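DNA repair protein RecN (Deinococcus radiodurans, PDB 4ABY) hydrolyses ATP as an SMC-like protein of the RecN family and may take part in the recombinational repair of damaged DNA. Local coordinates at residues N165-L170 with S275-R280; H256-F261 with R280-P285; Y366-Q371 with S379-L384. All coordinates share one frame; numbering follows the deposited sequence.

Interaction 1. Residues N165-L170 with S275-R280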
ATOM      1  N   ASN A 165      -4.128 -11.379  -5.171  1.00 31.17           N
ATOM      2  CA  ASN A 165      -3.956 -11.095  -3.753  1.00 29.59           C
ATOM      3  C   ASN A 165      -5.264 -10.974  -2.984  1.00 31.16           C
ATOM      4  O   ASN A 165      -5.315 -11.304  -1.804  1.00 31.26           O
ATOM      5  CB  ASN A 165      -3.078  -9.866  -3.557  1.00 29.76           C
ATOM      6  CG  ASN A 165      -1.625 -10.144  -3.882  1.00 33.64           C
ATOM      7  OD1 ASN A 165      -0.965 -10.914  -3.187  1.00 44.45           O
ATOM      8  ND2 ASN A 165      -1.122  -9.528  -4.945  1.00 33.86           N
ATOM      9  N   GLN A 166      -6.315 -10.509  -3.653  1.00 31.80           N
ATOM     10  CA  GLN A 166      -7.650 -10.535  -3.070  1.00 28.96           C
ATOM     11  C   GLN A 166      -7.970 -11.959  -2.642  1.00 28.63           C
ATOM     12  O   GLN A 166      -8.438 -12.197  -1.531  1.00 30.06           O
ATOM     13  CB  GLN A 166      -8.702 -10.062  -4.076  1.00 28.87           C
ATOM     14  CG  GLN A 166      -8.848  -8.561  -4.206  1.00 30.71           C
ATOM     15  CD  GLN A 166      -9.991  -8.175  -5.128  1.00 35.23           C
ATOM     16  OE1 GLN A 166     -10.516  -9.010  -5.859  1.00 40.78           O
ATOM     17  NE2 GLN A 166     -10.383  -6.907  -5.097  1.00 39.26           N
ATOM     18  N   ARG A 167      -7.715 -12.906  -3.539  1.00 26.99           N
ATOM     19  CA  ARG A 167      -7.948 -14.314  -3.251  1.00 27.31           C
ATOM     20  C   ARG A 167      -7.014 -14.804  -2.152  1.00 29.67           C
ATOM     21  O   ARG A 167      -7.415 -15.574  -1.281  1.00 28.90           O
ATOM     22  CB  ARG A 167      -7.755 -15.160  -4.508  1.00 23.37           C
ATOM     23  CG  ARG A 167      -7.869 -16.650  -4.262  1.00 24.32           C
ATOM     24  CD  ARG A 167      -7.669 -17.454  -5.536  1.00 26.94           C
ATOM     25  NE  ARG A 167      -6.297 -17.398  -6.034  1.00 24.51           N
ATOM     26  CZ  ARG A 167      -5.920 -16.722  -7.114  1.00 25.54           C
ATOM     27  NH1 ARG A 167      -6.810 -16.035  -7.819  1.00 24.15           N
ATOM     28  NH2 ARG A 167      -4.650 -16.732  -7.494  1.00 25.50           N
ATOM     29  N   GLY A 168      -5.764 -14.352  -2.204  1.00 28.62           N
ATOM     30  CA  GLY A 168      -4.764 -14.772  -1.244  1.00 30.97           C
ATOM     31  C   GLY A 168      -5.185 -14.490   0.183  1.00 31.84           C
ATOM     32  O   GLY A 168      -4.945 -15.297   1.078  1.00 34.63           O
ATOM     33  N   LEU A 169      -5.815 -13.339   0.386  1.00 30.99           N
ATOM     34  CA  LEU A 169      -6.288 -12.936   1.702  1.00 30.38           C
ATOM     35  C   LEU A 169      -7.072 -14.050   2.375  1.00 31.00           C
ATOM     36  O   LEU A 169      -6.879 -14.328   3.558  1.00 34.56           O
ATOM     37  CB  LEU A 169      -7.163 -11.685   1.595  1.00 27.10           C
ATOM     38  CG  LEU A 169      -6.502 -10.315   1.765  1.00 31.34           C
ATOM     39  CD1 LEU A 169      -5.194 -10.218   0.994  1.00 35.37           C
ATOM     40  CD2 LEU A 169      -7.463  -9.218   1.341  1.00 28.19           C
ATOM     41  N   LEU A 170      -7.955 -14.686   1.612  1.00 30.35           N
ATOM     42  CA  LEU A 170      -8.831 -15.718   2.151  1.00 27.26           C
ATOM     43  C   LEU A 170      -8.154 -17.082   2.153  1.00 28.44           C
ATOM     44  O   LEU A 170      -8.327 -17.868   3.080  1.00 30.64           O
ATOM     45  CB  LEU A 170     -10.133 -15.774   1.350  1.00 29.70           C
ATOM     46  CG  LEU A 170     -11.255 -16.682   1.863  1.00 29.48           C
ATOM     47  CD1 LEU A 170     -11.553 -16.409   3.330  1.00 28.49           C
ATOM     48  CD2 LEU A 170     -12.502 -16.502   1.016  1.00 24.57           C
ATOM     49  N   SER A 275     -13.309 -21.690  -8.039  1.00 27.34           N
ATOM     50  CA  SER A 275     -13.978 -20.396  -8.004  1.00 27.04           C
ATOM     51  C   SER A 275     -12.991 -19.245  -7.882  1.00 25.22           C
ATOM     52  O   SER A 275     -11.899 -19.410  -7.346  1.00 22.96           O
ATOM     53  CB  SER A 275     -14.961 -20.338  -6.834  1.00 26.01           C
ATOM     54  OG  SER A 275     -15.848 -21.436  -6.854  1.00 26.68           O
ATOM     55  N   ASP A 276     -13.394 -18.083  -8.394  1.00 26.76           N
ATOM     56  CA  ASP A 276     -12.674 -16.831  -8.198  1.00 26.60           C
ATOM     57  C   ASP A 276     -13.038 -16.262  -6.837  1.00 26.65           C
ATOM     58  O   ASP A 276     -14.192 -16.324  -6.429  1.00 29.26           O
ATOM     59  CB  ASP A 276     -13.074 -15.823  -9.272  1.00 26.20           C
ATOM     60  CG  ASP A 276     -12.184 -15.879 -10.494  1.00 30.67           C
ATOM     61  OD1 ASP A 276     -10.989 -16.222 -10.351  1.00 27.37           O
ATOM     62  OD2 ASP A 276     -12.675 -15.558 -11.599  1.00 32.44           O
ATOM     63  N   VAL A 277     -12.066 -15.704  -6.131  1.00 25.06           N
ATOM     64  CA  VAL A 277     -12.362 -15.094  -4.841  1.00 27.81           C
ATOM     65  C   VAL A 277     -12.215 -13.582  -4.910  1.00 31.09           C
ATOM     66  O   VAL A 277     -11.122 -13.066  -5.149  1.00 31.69           O
ATOM     67  CB  VAL A 277     -11.485 -15.660  -3.715  1.00 29.19           C
ATOM     68  CG1 VAL A 277     -11.660 -14.835  -2.451  1.00 33.39           C
ATOM     69  CG2 VAL A 277     -11.838 -17.117  -3.457  1.00 24.45           C
ATOM     70  N   LEU A 278     -13.325 -12.880  -4.704  1.00 31.40           N
ATOM     71  CA  LEU A 278     -13.357 -11.429  -4.863  1.00 32.02           C
ATOM     72  C   LEU A 278     -13.715 -10.730  -3.561  1.00 34.51           C
ATOM     73  O   LEU A 278     -14.511 -11.240  -2.770  1.00 34.36           O
ATOM     74  CB  LEU A 278     -14.364 -11.041  -5.946  1.00 31.68           C
ATOM     75  CG  LEU A 278     -14.084 -11.623  -7.329  1.00 31.41           C
ATOM     76  CD1 LEU A 278     -15.371 -12.092  -8.000  1.00 29.97           C
ATOM     77  CD2 LEU A 278     -13.346 -10.611  -8.184  1.00 29.60           C
ATOM     78  N   LEU A 279     -13.121  -9.559  -3.346  1.00 33.65           N
ATOM     79  CA  LEU A 279     -13.399  -8.764  -2.158  1.00 30.47           C
ATOM     80  C   LEU A 279     -14.269  -7.563  -2.514  1.00 28.79           C
ATOM     81  O   LEU A 279     -13.877  -6.718  -3.320  1.00 33.37           O
ATOM     82  CB  LEU A 279     -12.097  -8.299  -1.516  1.00 29.91           C
ATOM     83  CG  LEU A 279     -12.278  -7.533  -0.211  1.00 32.85           C
ATOM     84  CD1 LEU A 279     -13.030  -8.400   0.785  1.00 33.55           C
ATOM     85  CD2 LEU A 279     -10.936  -7.089   0.349  1.00 30.18           C
ATOM     86  N   ARG A 280     -15.450  -7.496  -1.911  1.00 25.75           N
ATOM     87  CA  ARG A 280     -16.407  -6.442  -2.213  1.00 27.76           C
ATOM     88  C   ARG A 280     -16.642  -5.567  -0.986  1.00 33.47           C
ATOM     89  O   ARG A 280     -16.629  -6.053   0.141  1.00 37.39           O
ATOM     90  CB  ARG A 280     -17.719  -7.051  -2.709  1.00 35.64           C
ATOM     91  CG  ARG A 280     -17.540  -7.964  -3.924  1.00 40.69           C
ATOM     92  CD  ARG A 280     -18.844  -8.616  -4.363  1.00 38.43           C
ATOM     93  NE  ARG A 280     -19.794  -7.655  -4.912  1.00 37.19           N
ATOM     94  CZ  ARG A 280     -21.092  -7.654  -4.625  1.00 44.85           C
ATOM     95  NH1 ARG A 280     -21.585  -8.566  -3.794  1.00 43.58           N
ATOM     96  NH2 ARG A 280     -21.899  -6.746  -5.161  1.00 43.11           N
TER
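Val277 projects from its strand against Arg167, and this pair forms the closely packed part of the contact. The aliphatic base of Arg167 does the touching: CG lies 3.8 Å from Val277 CB, and the two side chains cross at about a right angle. With CG anti to the backbone N (chi1 175°), the base of the arginine chain comes against Val277 CB. Next to it, Val277 CG1 meets CD2 of Leu170 at 3.9 Å. Farther along the strand, Leu169 CD2 touches Leu279 CD2 at 4.2 Å. Gln166 is buried as well. Its extended chain brings the amide beside the strand backbone, with OE1 3.7 Å from Leu279 N, a contact and not a hydrogen bond.

Helix 163-171 thus packs across strand 276-282, their short segments at 93° with axes 6.8 Å apart. The strand belongs to a two-stranded antiparallel sheet of the head domain, in which it pairs with strand 258-266. Helix 214-249 joins the same core: its Arg234 touches Arg167, Leu170 and Val277.

The solvent side is looser. Leu278 is exposed and its CB points away from the helix, with CD2 4.0 Å from Gln166 OE1. On the partly exposed flank, Arg167 NH1 remains 4.9 Å from Asp276 OD1, too far for a salt bridge. Tyr272 serves both residues there, by a cation-pi contact with Arg167 and a hydrogen bond between its OH and Asp276 OD1.

Interaction 2. Residues H256-F261 with R280-P285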
ATOM      1  N   HIS A 256     -20.574   2.470   9.027  1.00 30.93           N
ATOM      2  CA  HIS A 256     -21.546   1.581   8.402  1.00 31.20           C
ATOM      3  C   HIS A 256     -20.973   0.863   7.192  1.00 32.56           C
ATOM      4  O   HIS A 256     -21.704   0.493   6.270  1.00 36.65           O
ATOM      5  CB  HIS A 256     -22.798   2.355   8.004  1.00 33.88           C
ATOM      6  CG  HIS A 256     -23.374   3.170   9.117  1.00 34.47           C
ATOM      7  ND1 HIS A 256     -23.796   2.612  10.304  1.00 31.80           N
ATOM      8  CD2 HIS A 256     -23.593   4.502   9.227  1.00 33.69           C
ATOM      9  CE1 HIS A 256     -24.251   3.565  11.097  1.00 32.47           C
ATOM     10  NE2 HIS A 256     -24.139   4.720  10.466  1.00 40.82           N
ATOM     11  N   ALA A 257     -19.662   0.665   7.198  1.00 28.21           N
ATOM     12  CA  ALA A 257     -19.017  -0.038   6.107  1.00 27.63           C
ATOM     13  C   ALA A 257     -19.527  -1.466   6.072  1.00 26.69           C
ATOM     14  O   ALA A 257     -19.726  -2.086   7.115  1.00 23.48           O
ATOM     15  CB  ALA A 257     -17.512  -0.009   6.269  1.00 27.15           C
ATOM     16  N   ARG A 258     -19.767  -1.970   4.866  1.00 32.89           N
ATOM     17  CA  ARG A 258     -20.134  -3.366   4.670  1.00 31.41           C
ATOM     18  C   ARG A 258     -19.088  -4.018   3.780  1.00 32.26           C
ATOM     19  O   ARG A 258     -18.552  -3.381   2.873  1.00 32.43           O
ATOM     20  CB  ARG A 258     -21.516  -3.496   4.029  1.00 35.58           C
ATOM     21  CG  ARG A 258     -22.673  -2.965   4.861  1.00 36.87           C
ATOM     22  CD  ARG A 258     -23.965  -3.671   4.476  1.00 51.80           C
ATOM     23  NE  ARG A 258     -25.148  -2.841   4.684  1.00 78.35           N
ATOM     24  CZ  ARG A 258     -26.399  -3.299   4.658  1.00 86.45           C
ATOM     25  NH1 ARG A 258     -26.635  -4.588   4.444  1.00 77.68           N
ATOM     26  NH2 ARG A 258     -27.417  -2.470   4.854  1.00 79.10           N
HETATM   27  N   MSE A 259     -18.799  -5.286   4.044  1.00 31.18           N
HETATM   28  CA  MSE A 259     -17.744  -5.988   3.326  1.00 32.68           C
HETATM   29  C   MSE A 259     -18.039  -7.479   3.262  1.00 33.49           C
HETATM   30  O   MSE A 259     -18.608  -8.046   4.192  1.00 36.83           O
HETATM   31  CB  MSE A 259     -16.393  -5.747   4.004  1.00 30.65           C
HETATM   32  CG  MSE A 259     -15.269  -6.638   3.500  1.00 33.36           C
HETATM   33 SE   MSE A 259     -13.533  -6.209   4.287  1.00 54.07          SE
HETATM   34  CE  MSE A 259     -13.196  -4.502   3.412  1.00 30.73           C
ATOM     35  N   GLU A 260     -17.658  -8.112   2.159  1.00 33.74           N
ATOM     36  CA  GLU A 260     -17.827  -9.550   2.022  1.00 35.97           C
ATOM     37  C   GLU A 260     -16.869 -10.130   0.987  1.00 36.79           C
ATOM     38  O   GLU A 260     -16.445  -9.436   0.062  1.00 33.84           O
ATOM     39  CB  GLU A 260     -19.264  -9.880   1.624  1.00 39.25           C
ATOM     40  CG  GLU A 260     -19.548  -9.678   0.145  1.00 46.12           C
ATOM     41  CD  GLU A 260     -20.975 -10.023  -0.224  1.00 52.40           C
ATOM     42  OE1 GLU A 260     -21.791 -10.212   0.705  1.00 47.77           O
ATOM     43  OE2 GLU A 260     -21.275 -10.102  -1.437  1.00 51.88           O
ATOM     44  N   PHE A 261     -16.527 -11.404   1.152  1.00 36.43           N
ATOM     45  CA  PHE A 261     -15.818 -12.140   0.114  1.00 32.53           C
ATOM     46  C   PHE A 261     -16.819 -12.903  -0.737  1.00 31.73           C
ATOM     47  O   PHE A 261     -17.635 -13.658  -0.216  1.00 34.94           O
ATOM     48  CB  PHE A 261     -14.807 -13.110   0.719  1.00 31.00           C
ATOM     49  CG  PHE A 261     -13.528 -12.458   1.140  1.00 29.51           C
ATOM     50  CD1 PHE A 261     -12.572 -12.120   0.203  1.00 31.96           C
ATOM     51  CD2 PHE A 261     -13.281 -12.184   2.471  1.00 32.66           C
ATOM     52  CE1 PHE A 261     -11.394 -11.516   0.586  1.00 29.83           C
ATOM     53  CE2 PHE A 261     -12.102 -11.583   2.862  1.00 28.19           C
ATOM     54  CZ  PHE A 261     -11.159 -11.248   1.918  1.00 28.14           C
ATOM     55  N   ARG A 280     -15.450  -7.496  -1.911  1.00 25.75           N
ATOM     56  CA  ARG A 280     -16.407  -6.442  -2.213  1.00 27.76           C
ATOM     57  C   ARG A 280     -16.642  -5.567  -0.986  1.00 33.47           C
ATOM     58  O   ARG A 280     -16.629  -6.053   0.141  1.00 37.39           O
ATOM     59  CB  ARG A 280     -17.719  -7.051  -2.709  1.00 35.64           C
ATOM     60  CG  ARG A 280     -17.540  -7.964  -3.924  1.00 40.69           C
ATOM     61  CD  ARG A 280     -18.844  -8.616  -4.363  1.00 38.43           C
ATOM     62  NE  ARG A 280     -19.794  -7.655  -4.912  1.00 37.19           N
ATOM     63  CZ  ARG A 280     -21.092  -7.654  -4.625  1.00 44.85           C
ATOM     64  NH1 ARG A 280     -21.585  -8.566  -3.794  1.00 43.58           N
ATOM     65  NH2 ARG A 280     -21.899  -6.746  -5.161  1.00 43.11           N
ATOM     66  N   PHE A 281     -16.859  -4.274  -1.209  1.00 32.76           N
ATOM     67  CA  PHE A 281     -16.891  -3.312  -0.117  1.00 30.44           C
ATOM     68  C   PHE A 281     -17.779  -2.113  -0.430  1.00 31.97           C
ATOM     69  O   PHE A 281     -17.784  -1.604  -1.551  1.00 31.53           O
ATOM     70  CB  PHE A 281     -15.463  -2.843   0.190  1.00 29.94           C
ATOM     71  CG  PHE A 281     -15.376  -1.771   1.241  1.00 27.74           C
ATOM     72  CD1 PHE A 281     -15.374  -2.100   2.586  1.00 26.41           C
ATOM     73  CD2 PHE A 281     -15.266  -0.437   0.883  1.00 26.59           C
ATOM     74  CE1 PHE A 281     -15.281  -1.119   3.550  1.00 26.39           C
ATOM     75  CE2 PHE A 281     -15.176   0.549   1.842  1.00 23.92           C
ATOM     76  CZ  PHE A 281     -15.183   0.208   3.178  1.00 26.62           C
ATOM     77  N   SER A 282     -18.536  -1.675   0.572  1.00 33.95           N
ATOM     78  CA  SER A 282     -19.288  -0.430   0.495  1.00 35.79           C
ATOM     79  C   SER A 282     -18.945   0.415   1.713  1.00 35.58           C
ATOM     80  O   SER A 282     -18.996  -0.069   2.843  1.00 33.96           O
ATOM     81  CB  SER A 282     -20.791  -0.700   0.453  1.00 38.66           C
ATOM     82  OG  SER A 282     -21.232  -1.299   1.658  1.00 40.73           O
ATOM     83  N   ALA A 283     -18.589   1.675   1.481  1.00 37.64           N
ATOM     84  CA  ALA A 283     -18.191   2.570   2.564  1.00 37.19           C
ATOM     85  C   ALA A 283     -19.385   3.099   3.362  1.00 43.08           C
ATOM     86  O   ALA A 283     -19.317   3.235   4.588  1.00 40.78           O
ATOM     87  CB  ALA A 283     -17.372   3.728   2.015  1.00 35.26           C
ATOM     88  N   ASN A 284     -20.477   3.396   2.662  1.00 43.84           N
ATOM     89  CA  ASN A 284     -21.623   4.054   3.274  1.00 41.66           C
ATOM     90  C   ASN A 284     -22.846   3.146   3.377  1.00 46.98           C
ATOM     91  O   ASN A 284     -22.899   2.100   2.729  1.00 47.86           O
ATOM     92  CB  ASN A 284     -21.951   5.331   2.499  1.00 46.36           C
ATOM     93  CG  ASN A 284     -20.745   6.239   2.340  1.00 43.25           C
ATOM     94  OD1 ASN A 284     -20.565   6.872   1.304  1.00 45.84           O
ATOM     95  ND2 ASN A 284     -19.906   6.297   3.368  1.00 42.78           N
ATOM     96  N   PRO A 285     -23.827   3.539   4.206  1.00 49.13           N
ATOM     97  CA  PRO A 285     -25.045   2.760   4.475  1.00 51.03           C
ATOM     98  C   PRO A 285     -25.943   2.571   3.252  1.00 56.31           C
ATOM     99  O   PRO A 285     -26.463   1.474   3.038  1.00 56.29           O
ATOM    100  CB  PRO A 285     -25.775   3.607   5.526  1.00 45.74           C
ATOM    101  CG  PRO A 285     -25.206   4.977   5.380  1.00 46.33           C
ATOM    102  CD  PRO A 285     -23.773   4.757   5.031  1.00 42.70           C
TER
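Arg258 and Ser282 face each other as a hydrogen-bonded antiparallel pair. Arg258 N donates a hydrogen bond to Ser282 O at 2.9 Å, and Ser282 N returns a nearly straight bond to Arg258 O (173° at the hydrogen). Glu260 and Arg280 repeat the reciprocal pattern. Met259 and Phe281 form the non-hydrogen-bonded pair between them. CA-H...O contacts add to the ladder, among them Met259 CA to Arg280 O at 3.4 Å.

The ionic contact lies on the face that carries Arg258, Glu260, Arg280 and Ser282. Glu260 OE2 meets Arg280 NH1 at 2.8 Å in a salt bridge, although the hydrogen bond within it is bent and weak. The two chains run side by side and point the same way. Carboxylate and guanidinium planes are turned 57° apart.

Apolar contacts gather on the other face, around the Phe281 ring. CG of Phe281, anti to its backbone N (chi1 176°), sets the ring beside Met259 and Ala257. Ala257 CB approaches CE1 of the ring at 3.7 Å. The terminal CE of Met259, a selenomethionine, lies against CD1. Val304 of helix 298-312 touches both Met259 and Phe281. An alanine at Phe281 would probably open a gap here, leaving Met259 CE and Ala257 CB without the ring atoms they touch. Beyond the paired strands, His256 CB touches Pro285 CD at 3.9 Å.

The arrangement is a regular two-stranded antiparallel sheet with one polar, largely charged face and one apolar face. The apolar face packs on helix 214-249 and on helix 298-312, which starts in the Ser-Gly-Gly-Glu sequence of the ABC ATPase signature motif.

Interaction 3. Residues Y366-Q371 with S379-L384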
ATOM      1  N   TYR A 366       9.059  14.678  10.241  1.00 21.49           N
ATOM      2  CA  TYR A 366       9.758  15.468   9.245  1.00 22.31           C
ATOM      3  C   TYR A 366       8.927  16.688   8.897  1.00 25.59           C
ATOM      4  O   TYR A 366       7.707  16.599   8.804  1.00 29.10           O
ATOM      5  CB  TYR A 366      10.026  14.630   7.992  1.00 21.33           C
ATOM      6  CG  TYR A 366      10.973  13.481   8.238  1.00 21.24           C
ATOM      7  CD1 TYR A 366      12.344  13.652   8.126  1.00 20.91           C
ATOM      8  CD2 TYR A 366      10.498  12.232   8.597  1.00 21.96           C
ATOM      9  CE1 TYR A 366      13.214  12.607   8.360  1.00 24.53           C
ATOM     10  CE2 TYR A 366      11.361  11.179   8.833  1.00 24.63           C
ATOM     11  CZ  TYR A 366      12.718  11.375   8.715  1.00 26.88           C
ATOM     12  OH  TYR A 366      13.582  10.328   8.949  1.00 32.03           O
ATOM     13  N   LYS A 367       9.577  17.832   8.722  1.00 25.20           N
ATOM     14  CA  LYS A 367       8.864  19.020   8.279  1.00 27.03           C
ATOM     15  C   LYS A 367       9.324  19.417   6.888  1.00 26.18           C
ATOM     16  O   LYS A 367      10.517  19.573   6.635  1.00 28.78           O
ATOM     17  CB  LYS A 367       9.044  20.189   9.251  1.00 27.93           C
ATOM     18  CG  LYS A 367       8.117  21.355   8.942  1.00 29.51           C
ATOM     19  CD  LYS A 367       8.343  22.544   9.858  1.00 32.27           C
ATOM     20  CE  LYS A 367       7.333  23.650   9.570  1.00 35.72           C
ATOM     21  NZ  LYS A 367       7.549  24.854  10.417  1.00 41.34           N
ATOM     22  N   VAL A 368       8.369  19.560   5.980  1.00 24.07           N
ATOM     23  CA  VAL A 368       8.676  20.018   4.641  1.00 24.16           C
ATOM     24  C   VAL A 368       8.542  21.534   4.616  1.00 24.92           C
ATOM     25  O   VAL A 368       7.486  22.088   4.926  1.00 25.09           O
ATOM     26  CB  VAL A 368       7.762  19.367   3.589  1.00 22.75           C
ATOM     27  CG1 VAL A 368       8.139  19.844   2.204  1.00 20.60           C
ATOM     28  CG2 VAL A 368       7.861  17.854   3.672  1.00 20.81           C
ATOM     29  N   GLU A 369       9.634  22.198   4.260  1.00 27.47           N
ATOM     30  CA  GLU A 369       9.710  23.651   4.314  1.00 28.17           C
ATOM     31  C   GLU A 369      10.032  24.275   2.971  1.00 26.89           C
ATOM     32  O   GLU A 369      10.243  23.583   1.982  1.00 26.67           O
ATOM     33  CB  GLU A 369      10.754  24.093   5.335  1.00 28.02           C
ATOM     34  CG  GLU A 369      10.260  24.061   6.758  1.00 32.19           C
ATOM     35  CD  GLU A 369      11.376  24.279   7.749  1.00 44.77           C
ATOM     36  OE1 GLU A 369      12.533  23.944   7.413  1.00 45.27           O
ATOM     37  OE2 GLU A 369      11.094  24.778   8.861  1.00 49.47           O
ATOM     38  N   LYS A 370      10.086  25.599   2.960  1.00 28.55           N
ATOM     39  CA  LYS A 370      10.234  26.352   1.730  1.00 27.34           C
ATOM     40  C   LYS A 370      11.422  27.299   1.837  1.00 31.34           C
ATOM     41  O   LYS A 370      11.587  27.992   2.838  1.00 34.17           O
ATOM     42  CB  LYS A 370       8.950  27.136   1.471  1.00 29.65           C
ATOM     43  CG  LYS A 370       8.729  27.541   0.033  1.00 36.42           C
ATOM     44  CD  LYS A 370       7.241  27.513  -0.302  1.00 43.85           C
ATOM     45  CE  LYS A 370       6.408  28.229   0.752  1.00 33.87           C
ATOM     46  NZ  LYS A 370       4.949  28.115   0.471  1.00 33.65           N
ATOM     47  N   GLN A 371      12.258  27.318   0.809  1.00 29.31           N
ATOM     48  CA  GLN A 371      13.395  28.224   0.788  1.00 29.14           C
ATOM     49  C   GLN A 371      13.626  28.778  -0.603  1.00 26.98           C
ATOM     50  O   GLN A 371      13.377  28.102  -1.596  1.00 32.04           O
ATOM     51  CB  GLN A 371      14.653  27.512   1.274  1.00 34.35           C
ATOM     52  CG  GLN A 371      14.664  27.260   2.767  1.00 45.33           C
ATOM     53  CD  GLN A 371      16.047  27.406   3.359  1.00 54.60           C
ATOM     54  OE1 GLN A 371      16.883  26.511   3.234  1.00 58.25           O
ATOM     55  NE2 GLN A 371      16.301  28.542   4.001  1.00 51.51           N
ATOM     56  N   SER A 379      11.652  23.311  -2.191  1.00 20.67           N
ATOM     57  CA  SER A 379      11.298  22.531  -1.009  1.00 22.34           C
ATOM     58  C   SER A 379      12.515  22.013  -0.263  1.00 25.67           C
ATOM     59  O   SER A 379      13.533  21.662  -0.860  1.00 24.83           O
ATOM     60  CB  SER A 379      10.370  21.368  -1.372  1.00 23.32           C
ATOM     61  OG  SER A 379       9.044  21.821  -1.598  1.00 24.06           O
ATOM     62  N   HIS A 380      12.384  21.954   1.056  1.00 27.62           N
ATOM     63  CA  HIS A 380      13.477  21.592   1.937  1.00 27.60           C
ATOM     64  C   HIS A 380      12.887  20.791   3.093  1.00 26.76           C
ATOM     65  O   HIS A 380      11.819  21.120   3.592  1.00 31.03           O
ATOM     66  CB  HIS A 380      14.187  22.877   2.392  1.00 36.28           C
ATOM     67  CG  HIS A 380      14.833  22.790   3.741  1.00 46.66           C
ATOM     68  ND1 HIS A 380      15.978  22.059   3.976  1.00 53.04           N
ATOM     69  CD2 HIS A 380      14.515  23.381   4.918  1.00 43.24           C
ATOM     70  CE1 HIS A 380      16.322  22.180   5.247  1.00 50.81           C
ATOM     71  NE2 HIS A 380      15.452  22.978   5.840  1.00 52.36           N
ATOM     72  N   VAL A 381      13.554  19.714   3.487  1.00 29.02           N
ATOM     73  CA  VAL A 381      13.035  18.831   4.528  1.00 26.14           C
ATOM     74  C   VAL A 381      14.025  18.740   5.671  1.00 28.64           C
ATOM     75  O   VAL A 381      15.231  18.855   5.459  1.00 35.17           O
ATOM     76  CB  VAL A 381      12.804  17.410   3.990  1.00 23.57           C
ATOM     77  CG1 VAL A 381      12.362  16.488   5.105  1.00 23.98           C
ATOM     78  CG2 VAL A 381      11.785  17.421   2.866  1.00 26.28           C
ATOM     79  N   ARG A 382      13.523  18.531   6.883  1.00 29.50           N
ATOM     80  CA  ARG A 382      14.400  18.376   8.042  1.00 35.65           C
ATOM     81  C   ARG A 382      13.685  17.741   9.229  1.00 31.46           C
ATOM     82  O   ARG A 382      12.521  18.037   9.493  1.00 30.78           O
ATOM     83  CB  ARG A 382      14.986  19.729   8.452  1.00 38.43           C
ATOM     84  CG  ARG A 382      13.937  20.711   8.916  1.00 37.46           C
ATOM     85  CD  ARG A 382      14.499  22.105   9.114  1.00 36.84           C
ATOM     86  NE  ARG A 382      13.512  22.942   9.783  1.00 37.42           N
ATOM     87  CZ  ARG A 382      13.410  23.051  11.102  1.00 39.36           C
ATOM     88  NH1 ARG A 382      14.251  22.388  11.882  1.00 41.57           N
ATOM     89  NH2 ARG A 382      12.477  23.825  11.641  1.00 34.26           N
ATOM     90  N   LEU A 383      14.393  16.868   9.940  1.00 29.62           N
ATOM     91  CA  LEU A 383      13.872  16.237  11.147  1.00 26.90           C
ATOM     92  C   LEU A 383      13.552  17.255  12.237  1.00 32.29           C
ATOM     93  O   LEU A 383      14.197  18.297  12.333  1.00 38.99           O
ATOM     94  CB  LEU A 383      14.887  15.241  11.693  1.00 21.34           C
ATOM     95  CG  LEU A 383      14.527  13.769  11.583  1.00 23.79           C
ATOM     96  CD1 LEU A 383      15.664  12.933  12.125  1.00 26.69           C
ATOM     97  CD2 LEU A 383      13.242  13.487  12.334  1.00 28.72           C
ATOM     98  N   LEU A 384      12.559  16.939  13.062  1.00 31.92           N
ATOM     99  CA  LEU A 384      12.222  17.771  14.213  1.00 33.03           C
ATOM    100  C   LEU A 384      12.745  17.136  15.498  1.00 35.76           C
ATOM    101  O   LEU A 384      12.515  15.959  15.761  1.00 39.12           O
ATOM    102  CB  LEU A 384      10.714  18.004  14.297  1.00 34.23           C
ATOM    103  CG  LEU A 384      10.115  18.752  13.105  1.00 32.58           C
ATOM    104  CD1 LEU A 384       8.695  19.174  13.415  1.00 33.50           C
ATOM    105  CD2 LEU A 384      10.970  19.958  12.739  1.00 31.82           C
TER
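The beta hairpin of strands 364-373 and 376-383 forms one margin of the mixed sheet of the P-loop ATPase core, and here its two arms pair. Backbone bonds link Lys367 with Arg382, and Glu369 with His380.

On the face that carries Tyr366, Val368 and Val381, the contacts are apolar. Leu383 CD2 sits over the Tyr366 ring in a CH-pi contact, 4.2 Å from its centroid and 16° off the normal. Val368 CG2 meets Val381 CG2 at 4.0 Å. Ser379 is on this face too. Its OG is hydrogen-bonded to Thr50 OG1, and its side chain touches Ala71 of the predicted ATP site.

The opposite face is ionic. Arg382 grips the Glu369 carboxylate side-on. NE lies 2.8 Å from OE1, which it meets from above the carboxylate plane. NH2 reaches OE2 on the syn side at 3.2 Å. NE also reaches OE2, which thus accepts two bonds, both from the same face of the carboxylate and tilted 31° out of its plane. Both oxygens lie near the guanidinium plane, and the two planes are 36° apart. Leu384 CD2 lies over one guanidinium face, toward the rim. NH2 also pairs with Glu388. Lys367 NZ makes a long ion pair, 3.9 Å, with Glu369 OE2.

Glu369 therefore lies between two cations, which would favour its charged form, and the two-nitrogen grip probably limits rotation of both groups.

Interactions 1 and 2 are neighbours, with centres 15 Å apart. Both use strand 276-282, and Arg280 belongs to both. They join directly through packing: Leu279 CD1 lies 3.5 Å from Phe261 CE1. Along the chain their segments alternate. The shared strand 276-282 contacts helix 163-171 in one and pairs with strand 258-266 in the other. Interaction 3 lies far off. Its centre is about 41 Å from that of interaction 1 and about 39 Å from that of interaction 2, and its nearest atoms are about 28 and 29 Å away. It alone borders the predicted ATP site, with the side chain of Ser379 about 3 Å from that of Ala71.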